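Local coordinates for pseudoperoxidase (Leishmania major, PDB 5VIA), which binds heme b within a peroxidase fold but, as a pseudoperoxidase, may lack the usual peroxidase activity, at residues E172-T177 with K234-V239; P12-E17 with S78-S83; E151-L156 with E254-Y259. One frame throughout, in Å; residues are numbered along the deposited sequence.

Interaction 1. Residues E172-T177 with K234-V239. With HEM (protoporphyrin IX containing Fe), chain B.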
# COMPACT_ATOMS: atom_id res chain seq x y z
N GLU A 172 -4.26 -9.57 -15.06
CA GLU A 172 -5.32 -8.57 -15.04
C GLU A 172 -6.59 -9.28 -14.53
O GLU A 172 -6.62 -10.52 -14.48
CB GLU A 172 -5.51 -8.12 -16.50
CG GLU A 172 -6.69 -7.23 -16.85
CD GLU A 172 -6.41 -6.46 -18.12
OE1 GLU A 172 -7.13 -6.66 -19.13
OE2 GLU A 172 -5.44 -5.67 -18.11
N SER A 173 -7.62 -8.53 -14.16
CA SER A 173 -8.92 -9.11 -13.80
C SER A 173 -8.84 -10.02 -12.58
O SER A 173 -9.42 -11.11 -12.55
CB SER A 173 -9.55 -9.88 -14.96
OG SER A 173 -9.69 -9.06 -16.10
N ALA A 174 -8.11 -9.57 -11.57
CA ALA A 174 -8.00 -10.30 -10.32
C ALA A 174 -7.83 -9.27 -9.23
O ALA A 174 -7.35 -8.17 -9.49
CB ALA A 174 -6.81 -11.23 -10.36
N THR A 175 -8.23 -9.62 -8.01
CA THR A 175 -8.06 -8.76 -6.84
C THR A 175 -7.61 -9.67 -5.72
O THR A 175 -7.55 -10.87 -5.92
CB THR A 175 -9.36 -8.05 -6.47
OG1 THR A 175 -10.38 -9.03 -6.20
CG2 THR A 175 -9.83 -7.17 -7.63
N HIS A 176 -7.27 -9.12 -4.56
CA HIS A 176 -6.91 -9.96 -3.43
C HIS A 176 -8.13 -10.63 -2.79
O HIS A 176 -8.05 -11.79 -2.36
CB HIS A 176 -6.18 -9.14 -2.35
CG HIS A 176 -4.75 -8.85 -2.67
ND1 HIS A 176 -4.32 -7.61 -3.10
CD2 HIS A 176 -3.65 -9.63 -2.60
CE1 HIS A 176 -3.01 -7.65 -3.29
NE2 HIS A 176 -2.58 -8.86 -2.99
N THR A 177 -9.25 -9.91 -2.71
CA THR A 177 -10.39 -10.36 -1.91
C THR A 177 -11.72 -10.39 -2.66
O THR A 177 -12.76 -10.70 -2.08
CB THR A 177 -10.59 -9.49 -0.65
OG1 THR A 177 -11.10 -8.20 -1.03
CG2 THR A 177 -9.28 -9.32 0.09
N LYS A 234 -17.70 -16.52 -11.25
CA LYS A 234 -16.53 -16.57 -10.36
C LYS A 234 -15.58 -15.39 -10.54
O LYS A 234 -15.29 -14.97 -11.67
CB LYS A 234 -15.75 -17.89 -10.52
CG LYS A 234 -16.54 -19.14 -10.16
CD LYS A 234 -15.68 -20.40 -10.29
CE LYS A 234 -15.14 -20.60 -11.71
NZ LYS A 234 -16.22 -20.89 -12.71
N ARG A 235 -15.10 -14.86 -9.41
CA ARG A 235 -14.08 -13.82 -9.37
C ARG A 235 -12.75 -14.47 -8.98
O ARG A 235 -12.70 -15.27 -8.05
CB ARG A 235 -14.45 -12.76 -8.33
CG ARG A 235 -15.83 -12.16 -8.50
CD ARG A 235 -15.78 -10.88 -9.33
NE ARG A 235 -15.18 -9.78 -8.57
CZ ARG A 235 -15.61 -8.52 -8.62
NH1 ARG A 235 -16.64 -8.21 -9.40
NH2 ARG A 235 -15.02 -7.57 -7.90
N GLN A 236 -11.68 -14.11 -9.68
CA GLN A 236 -10.37 -14.67 -9.38
C GLN A 236 -9.76 -13.83 -8.28
O GLN A 236 -9.62 -12.61 -8.41
CB GLN A 236 -9.49 -14.68 -10.63
CG GLN A 236 -8.04 -15.13 -10.41
CD GLN A 236 -7.22 -15.12 -11.68
OE1 GLN A 236 -7.46 -14.31 -12.58
NE2 GLN A 236 -6.27 -16.05 -11.79
N CYS A 237 -9.42 -14.48 -7.17
CA CYS A 237 -8.83 -13.81 -6.02
C CYS A 237 -7.43 -14.36 -5.79
O CYS A 237 -7.24 -15.58 -5.73
CB CYS A 237 -9.70 -14.00 -4.79
SG CYS A 237 -11.40 -13.47 -5.04
N VAL A 238 -6.47 -13.46 -5.66
CA VAL A 238 -5.05 -13.81 -5.75
C VAL A 238 -4.30 -13.23 -4.56
O VAL A 238 -4.49 -12.06 -4.23
CB VAL A 238 -4.44 -13.30 -7.08
CG1 VAL A 238 -2.99 -13.69 -7.18
CG2 VAL A 238 -5.21 -13.87 -8.28
N VAL A 239 -3.46 -14.04 -3.91
CA VAL A 239 -2.69 -13.61 -2.74
C VAL A 239 -1.31 -14.27 -2.79
O VAL A 239 -1.19 -15.42 -3.21
CB VAL A 239 -3.40 -14.00 -1.41
CG1 VAL A 239 -2.60 -13.52 -0.21
CG2 VAL A 239 -4.80 -13.41 -1.35
CHA HEM B . -1.39 -4.40 -4.73
CHB HEM B . 1.53 -7.83 -2.88
CHC HEM B . 2.46 -4.82 0.81
CHD HEM B . -1.02 -1.74 -0.68
C1A HEM B . -0.62 -5.53 -4.57
C2A HEM B . -0.45 -6.55 -5.58
C3A HEM B . 0.36 -7.49 -5.09
C4A HEM B . 0.72 -7.11 -3.73
CMA HEM B . 0.82 -8.76 -5.82
CAA HEM B . -1.04 -6.50 -7.01
CBA HEM B . -0.16 -5.48 -7.75
CGA HEM B . -0.57 -5.27 -9.18
O1A HEM B . -0.53 -6.25 -9.97
O2A HEM B . -0.91 -4.11 -9.55
C1B HEM B . 2.07 -7.32 -1.71
C2B HEM B . 3.01 -7.98 -0.83
C3B HEM B . 3.29 -7.15 0.19
C4B HEM B . 2.50 -5.94 0.00
CMB HEM B . 3.60 -9.38 -1.06
CAB HEM B . 4.27 -7.51 1.34
CBB HEM B . 4.95 -6.58 2.01
C1C HEM B . 1.60 -3.73 0.75
C2C HEM B . 1.52 -2.62 1.71
C3C HEM B . 0.55 -1.77 1.28
C4C HEM B . -0.00 -2.32 0.05
CMC HEM B . 2.42 -2.50 2.97
CAC HEM B . 0.01 -0.43 1.84
CBC HEM B . 0.57 0.22 2.87
C1D HEM B . -1.46 -2.17 -1.90
C2D HEM B . -2.52 -1.55 -2.67
C3D HEM B . -2.64 -2.38 -3.94
C4D HEM B . -1.64 -3.42 -3.81
CMD HEM B . -3.35 -0.30 -2.29
CAD HEM B . -3.61 -2.14 -5.13
CBD HEM B . -2.86 -1.17 -6.06
CGD HEM B . -3.65 -0.86 -7.30
O1D HEM B . -3.08 -0.24 -8.25
O2D HEM B . -4.85 -1.23 -7.34
NA HEM B . 0.10 -5.91 -3.44
NB HEM B . 1.78 -6.09 -1.18
NC HEM B . 0.65 -3.51 -0.25
ND HEM B . -0.98 -3.28 -2.59
FE HEM B . 0.43 -4.70 -1.91
O HOH W 1 -11.86 -12.20 -12.06
O HOH W 2 -11.38 -10.55 -8.10
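In His176, CG lies anti to the carbonyl carbon (chi1 -77°), beside the backbone N, and the imidazole meets the carbonyl of Val238. In Val238, CG2 lies anti to the carbonyl carbon and reaches Ala174 CB at 3.7 Å. The imidazole of His176 sits between strand 235-240 and the heme. Its CD2 comes within 3.0 Å of Val238 O. Its CE1 is 3.4 Å from heme C1A, which lies at the edge of the imidazole, near its plane. His176 also stacks on the ring of His159, an axial ligand of the iron, so this contact belongs to the second shell of the metal.

The backbones share a single beta bridge, between Thr175 and Cys237. Val238 N donates to Thr175 O over 2.8 Å, in the carbonyl plane. The return bond, Thr175 N to Gln236 O, is weak at 3.3 Å. One water links Ser173 O to Gln236 N. A second links Thr175 OG1 to Gln236 O, while OG1 also bonds to Gly178 N. Gln236 has an extended side chain that runs past Ala174 CB, with CG and CD each close to the methyl. Strand 235-240 pairs with strand 219-224, and the loop that bridges it carries His176 of the heme pocket.

Val238 O and His176 O are buried without a polar partner. A CA-H...O contact reaches Val238 O from His176 CA, 3.3 Å away and nearly straight (164°). The buried carbonyl of Val238 may polarise the imidazole that stacks on the axial His159.

Interaction 2. Residues P12-E17 with S78-S83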
# COMPACT_ATOMS: atom_id res chain seq x y z
N PRO A 12 2.50 26.00 7.04
CA PRO A 12 2.26 25.45 5.70
C PRO A 12 1.57 26.53 4.87
O PRO A 12 0.82 27.33 5.43
CB PRO A 12 1.31 24.27 5.96
CG PRO A 12 0.78 24.48 7.35
CD PRO A 12 1.85 25.20 8.10
N LYS A 13 1.82 26.57 3.56
CA LYS A 13 1.19 27.58 2.71
C LYS A 13 -0.27 27.22 2.47
O LYS A 13 -1.13 28.10 2.34
CB LYS A 13 1.93 27.69 1.38
CG LYS A 13 1.38 28.78 0.46
CD LYS A 13 2.23 28.96 -0.78
CE LYS A 13 2.19 30.39 -1.26
NZ LYS A 13 0.79 30.87 -1.41
N TYR A 14 -0.55 25.92 2.44
CA TYR A 14 -1.88 25.42 2.11
C TYR A 14 -2.52 24.66 3.26
O TYR A 14 -1.84 24.22 4.19
CB TYR A 14 -1.80 24.49 0.90
CG TYR A 14 -0.99 25.05 -0.23
CD1 TYR A 14 -1.44 26.15 -0.94
CD2 TYR A 14 0.23 24.49 -0.58
CE1 TYR A 14 -0.70 26.68 -1.98
CE2 TYR A 14 0.97 25.00 -1.62
CZ TYR A 14 0.51 26.10 -2.31
OH TYR A 14 1.24 26.63 -3.36
N ALA A 15 -3.84 24.49 3.18
CA ALA A 15 -4.56 23.62 4.08
C ALA A 15 -4.48 22.19 3.56
O ALA A 15 -4.69 21.95 2.37
CB ALA A 15 -6.01 24.05 4.18
N ARG A 16 -4.16 21.25 4.45
CA ARG A 16 -4.00 19.85 4.07
C ARG A 16 -5.28 19.23 3.50
O ARG A 16 -5.21 18.28 2.71
CB ARG A 16 -3.48 19.03 5.26
CG ARG A 16 -4.41 19.04 6.46
CD ARG A 16 -3.77 18.41 7.69
NE ARG A 16 -4.59 18.65 8.88
CZ ARG A 16 -4.21 18.38 10.13
NH1 ARG A 16 -3.01 17.86 10.36
NH2 ARG A 16 -5.03 18.63 11.14
N GLU A 17 -6.44 19.76 3.89
CA GLU A 17 -7.71 19.23 3.42
C GLU A 17 -8.00 19.65 1.98
O GLU A 17 -8.73 18.96 1.26
CB GLU A 17 -8.87 19.68 4.31
CG GLU A 17 -8.52 19.85 5.77
CD GLU A 17 -7.95 21.22 6.06
OE1 GLU A 17 -8.43 22.21 5.46
OE2 GLU A 17 -7.00 21.30 6.88
N SER A 78 1.43 21.08 -9.37
CA SER A 78 1.19 22.31 -10.12
C SER A 78 0.15 23.17 -9.41
O SER A 78 0.29 24.39 -9.31
CB SER A 78 0.74 22.01 -11.54
OG SER A 78 1.81 21.54 -12.34
N THR A 79 -0.90 22.51 -8.93
CA THR A 79 -1.98 23.15 -8.19
C THR A 79 -1.46 23.72 -6.87
O THR A 79 -1.82 24.83 -6.48
CB THR A 79 -3.11 22.14 -7.90
OG1 THR A 79 -3.60 21.60 -9.14
CG2 THR A 79 -4.25 22.81 -7.16
N TYR A 80 -0.62 22.94 -6.20
CA TYR A 80 -0.00 23.35 -4.95
C TYR A 80 1.53 23.46 -5.04
O TYR A 80 2.25 22.67 -4.43
CB TYR A 80 -0.42 22.41 -3.81
CG TYR A 80 -1.92 22.34 -3.62
CD1 TYR A 80 -2.60 23.35 -2.96
CD2 TYR A 80 -2.66 21.28 -4.13
CE1 TYR A 80 -3.96 23.31 -2.80
CE2 TYR A 80 -4.03 21.23 -3.97
CZ TYR A 80 -4.67 22.25 -3.30
OH TYR A 80 -6.04 22.21 -3.13
N PRO A 81 2.03 24.47 -5.78
CA PRO A 81 3.48 24.71 -5.80
C PRO A 81 3.90 25.14 -4.40
O PRO A 81 3.01 25.33 -3.58
CB PRO A 81 3.61 25.88 -6.78
CG PRO A 81 2.33 26.61 -6.65
CD PRO A 81 1.28 25.55 -6.44
N ALA A 82 5.19 25.28 -4.11
CA ALA A 82 5.64 25.64 -2.75
C ALA A 82 5.44 24.54 -1.71
O ALA A 82 5.97 24.64 -0.60
CB ALA A 82 5.01 26.96 -2.27
N SER A 83 4.66 23.52 -2.04
CA SER A 83 4.65 22.31 -1.23
C SER A 83 5.70 21.36 -1.78
O SER A 83 5.98 21.38 -2.97
CB SER A 83 3.28 21.64 -1.28
OG SER A 83 3.34 20.36 -0.66
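The Tyr14 ring has Tyr80 on one face and Lys13 on the other. The two tyrosines form a T-shaped (edge-to-face) pair between two helix ends of the peroxidase fold, with Tyr80 giving the edge and Tyr14 the face. Their planes are at 72° and the ring centroids are 5.0 Å apart. Tyr80 CD1 lies 3.5 Å above the plane of the Tyr14 ring, offset toward the rim. Lys13 CG lies 3.8 Å above that plane on the opposite face, also toward the rim. Ser83 N sits at the Tyr14 edge. Tyr80 has Thr79 CG2 on one of its own faces and Tyr14 CD1 in plane at its edge.

The pair lies at the surface, away from the heme. Tyr14 stands just before Ala15, the N-cap position of helix 16-29. Tyr80 is the first residue past helix 67-79 to leave helical geometry. In Tyr14, CG lies anti to the carbonyl carbon (chi1 -47°), and the ring turns to the other segment. Tyr80 adds a CH-pi contact, with its CB 4.1 Å from the centroid of the Tyr14 ring and over the face. Its hydroxyl bonds to Ser22 OG, and its side chain touches Asp18 and Val19. Tyr80 thus grips helix 16-29 beyond its start.

Residues 80-83 curl around the far end of the Tyr14 ring. A weak bond from Ser83 N to Tyr80 O spans this turn. Pro81 CD lies 4.2 Å from Tyr14 CZ. The Tyr14 hydroxyl and Pro81 O are modelled too close together, so their relative placement is doubtful. On the exposed side the Lys13 chain meets Ala82, its CD 3.7 Å from the CB of Ala82.

Interaction 3. Residues E151-L156 with E254-Y259. With HEM (protoporphyrin IX containing Fe), chain B.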
# COMPACT_ATOMS: atom_id res chain seq x y z
N GLU A 151 0.77 -3.38 13.98
CA GLU A 151 0.76 -2.37 12.93
C GLU A 151 1.08 -2.98 11.57
O GLU A 151 0.45 -2.62 10.56
CB GLU A 151 1.74 -1.23 13.27
CG GLU A 151 1.21 -0.27 14.35
CD GLU A 151 2.30 0.59 14.99
OE1 GLU A 151 3.50 0.22 14.91
OE2 GLU A 151 1.96 1.64 15.59
N CYS A 152 2.04 -3.91 11.52
CA CYS A 152 2.37 -4.56 10.24
C CYS A 152 1.15 -5.25 9.66
O CYS A 152 0.82 -5.06 8.48
CB CYS A 152 3.45 -5.62 10.46
SG CYS A 152 5.09 -4.98 10.86
N VAL A 153 0.48 -6.03 10.50
CA VAL A 153 -0.69 -6.81 10.07
C VAL A 153 -1.83 -5.88 9.68
O VAL A 153 -2.54 -6.13 8.70
CB VAL A 153 -1.12 -7.77 11.19
CG1 VAL A 153 -2.46 -8.44 10.86
CG2 VAL A 153 -0.03 -8.81 11.43
N ALA A 154 -1.98 -4.79 10.43
CA ALA A 154 -3.03 -3.81 10.16
C ALA A 154 -2.86 -3.17 8.78
O ALA A 154 -3.85 -2.81 8.11
CB ALA A 154 -3.05 -2.74 11.25
N LEU A 155 -1.61 -3.01 8.36
CA LEU A 155 -1.32 -2.30 7.12
C LEU A 155 -1.76 -3.12 5.92
O LEU A 155 -2.08 -2.57 4.86
CB LEU A 155 0.18 -2.02 7.05
CG LEU A 155 0.74 -0.80 6.33
CD1 LEU A 155 -0.12 0.48 6.48
CD2 LEU A 155 2.15 -0.58 6.88
N LEU A 156 -1.78 -4.44 6.08
CA LEU A 156 -2.08 -5.31 4.93
C LEU A 156 -3.54 -5.27 4.49
O LEU A 156 -3.88 -5.76 3.40
CB LEU A 156 -1.58 -6.74 5.17
CG LEU A 156 -0.05 -6.87 5.04
CD1 LEU A 156 0.41 -8.25 5.44
CD2 LEU A 156 0.42 -6.59 3.62
N GLU A 254 -3.21 -14.70 15.18
CA GLU A 254 -4.08 -14.14 16.21
C GLU A 254 -4.43 -12.68 15.93
O GLU A 254 -5.53 -12.23 16.25
CB GLU A 254 -3.49 -14.30 17.62
CG GLU A 254 -4.13 -13.40 18.70
CD GLU A 254 -5.62 -13.69 19.01
OE1 GLU A 254 -6.43 -14.01 18.10
OE2 GLU A 254 -6.00 -13.58 20.20
N LEU A 255 -3.52 -11.94 15.31
CA LEU A 255 -3.82 -10.57 14.90
C LEU A 255 -4.81 -10.55 13.72
O LEU A 255 -5.71 -9.71 13.67
CB LEU A 255 -2.54 -9.80 14.56
CG LEU A 255 -1.66 -9.46 15.79
CD1 LEU A 255 -0.23 -9.09 15.40
CD2 LEU A 255 -2.29 -8.32 16.53
N VAL A 256 -4.65 -11.48 12.79
CA VAL A 256 -5.58 -11.59 11.66
C VAL A 256 -6.97 -11.98 12.16
O VAL A 256 -7.97 -11.37 11.78
CB VAL A 256 -5.08 -12.60 10.61
CG1 VAL A 256 -6.20 -12.95 9.62
CG2 VAL A 256 -3.88 -12.02 9.89
N VAL A 257 -7.03 -12.97 13.05
CA VAL A 257 -8.28 -13.40 13.66
C VAL A 257 -8.95 -12.25 14.43
O VAL A 257 -10.16 -12.03 14.32
CB VAL A 257 -8.05 -14.60 14.60
CG1 VAL A 257 -9.18 -14.73 15.62
CG2 VAL A 257 -7.91 -15.88 13.81
N ARG A 258 -8.15 -11.53 15.20
CA ARG A 258 -8.63 -10.41 15.99
C ARG A 258 -9.19 -9.26 15.13
O ARG A 258 -10.24 -8.69 15.47
CB ARG A 258 -7.49 -9.90 16.87
CG ARG A 258 -7.82 -8.74 17.76
CD ARG A 258 -6.89 -8.75 18.97
NE ARG A 258 -7.41 -9.62 20.02
CZ ARG A 258 -8.17 -9.19 21.03
NH1 ARG A 258 -8.48 -7.90 21.13
NH2 ARG A 258 -8.61 -10.06 21.93
N TYR A 259 -8.51 -8.93 14.04
CA TYR A 259 -8.91 -7.83 13.16
C TYR A 259 -10.15 -8.22 12.36
O TYR A 259 -10.95 -7.37 11.98
CB TYR A 259 -7.78 -7.44 12.20
CG TYR A 259 -6.59 -6.73 12.86
CD1 TYR A 259 -6.69 -6.16 14.12
CD2 TYR A 259 -5.37 -6.63 12.20
CE1 TYR A 259 -5.61 -5.50 14.71
CE2 TYR A 259 -4.27 -5.98 12.78
CZ TYR A 259 -4.40 -5.42 14.03
OH TYR A 259 -3.32 -4.78 14.61
CHA HEM B . -1.39 -4.40 -4.73
CHB HEM B . 1.53 -7.83 -2.88
CHC HEM B . 2.46 -4.82 0.81
CHD HEM B . -1.02 -1.74 -0.68
C1A HEM B . -0.62 -5.53 -4.57
C2A HEM B . -0.45 -6.55 -5.58
C3A HEM B . 0.36 -7.49 -5.09
C4A HEM B . 0.72 -7.11 -3.73
CMA HEM B . 0.82 -8.76 -5.82
CAA HEM B . -1.04 -6.50 -7.01
CBA HEM B . -0.16 -5.48 -7.75
CGA HEM B . -0.57 -5.27 -9.18
O1A HEM B . -0.53 -6.25 -9.97
O2A HEM B . -0.91 -4.11 -9.55
C1B HEM B . 2.07 -7.32 -1.71
C2B HEM B . 3.01 -7.98 -0.83
C3B HEM B . 3.29 -7.15 0.19
C4B HEM B . 2.50 -5.94 0.00
CMB HEM B . 3.60 -9.38 -1.06
CAB HEM B . 4.27 -7.51 1.34
CBB HEM B . 4.95 -6.58 2.01
C1C HEM B . 1.60 -3.73 0.75
C2C HEM B . 1.52 -2.62 1.71
C3C HEM B . 0.55 -1.77 1.28
C4C HEM B . -0.00 -2.32 0.05
CMC HEM B . 2.42 -2.50 2.97
CAC HEM B . 0.01 -0.43 1.84
CBC HEM B . 0.57 0.22 2.87
C1D HEM B . -1.46 -2.17 -1.90
C2D HEM B . -2.52 -1.55 -2.67
C3D HEM B . -2.64 -2.38 -3.94
C4D HEM B . -1.64 -3.42 -3.81
CMD HEM B . -3.35 -0.30 -2.29
CAD HEM B . -3.61 -2.14 -5.13
CBD HEM B . -2.86 -1.17 -6.06
CGD HEM B . -3.65 -0.86 -7.30
O1D HEM B . -3.08 -0.24 -8.25
O2D HEM B . -4.85 -1.23 -7.34
NA HEM B . 0.10 -5.91 -3.44
NB HEM B . 1.78 -6.09 -1.18
NC HEM B . 0.65 -3.51 -0.25
ND HEM B . -0.98 -3.28 -2.59
FE HEM B . 0.43 -4.70 -1.91
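Val153 is the bump of this contact, and Leu255, Val256 and Tyr259 line the hollow that takes it. Val153 CG1, anti to the backbone N (chi1 171°), enters the hollow. It lies 3.6 Å from Tyr259 CE2. Leu255 CB and Val256 CG2 also touch it. Val153 CG2 leans instead on the Leu255 side chain, near CB and CD1. Leu255 and Val256 are neighbours and Tyr259 follows one turn later on helix 250-261; together they wall the hollow.

Tyr259 is the return bump. Its ring edge pushes against helix 149-155 beside Val153. CE2 touches Ala154 N at 3.5 Å, near the ring plane, and the ring also meets the Ala154 methyl, with CE2 3.8 Å from CB. The ring thus lies against both the methyl and the backbone of Ala154. The two helix segments cross at -55°, with axes 9.9 Å apart.

Tyr259 OH bonds to Ala150 O, tying the ring's tip to the residue just before 151-156. Trp266 and Tyr188 meet the same ring edge to face. The far side of helix 149-155 faces the heme. Leu155 CG lies 3.6 Å from CBC of a heme vinyl, and Leu156 CD2 also touches the macrocycle.

Between the segments the contact is apolar and made by shape. No charge is matched across it, and Glu151 turns away to Lys276 and Ser272. Across the two segments the fit is van der Waals, while the bond from Tyr259 OH to Ala150 O adds a polar tie to the helix that carries Leu155 and leads into Leu156.

How the interactions relate
From the N terminus, interaction 2 comes first. It closes a loop from 12-17 to 78-83 and ties the start of helix 16-29 to the end of helix 67-79. That loop is complete before the other two begin. Interaction 3 then opens at 151-156 and closes at 254-259, joining helix 149-155 to helix 250-261. Interaction 1 is nested inside it, running from the loop at 172-177 to strand 235-240. Interactions 1 and 3 both touch the heme, and their nearest atoms are about 7 Å apart. Interaction 2 lies across the chain's centre from interaction 1, with centres about 37 Å apart.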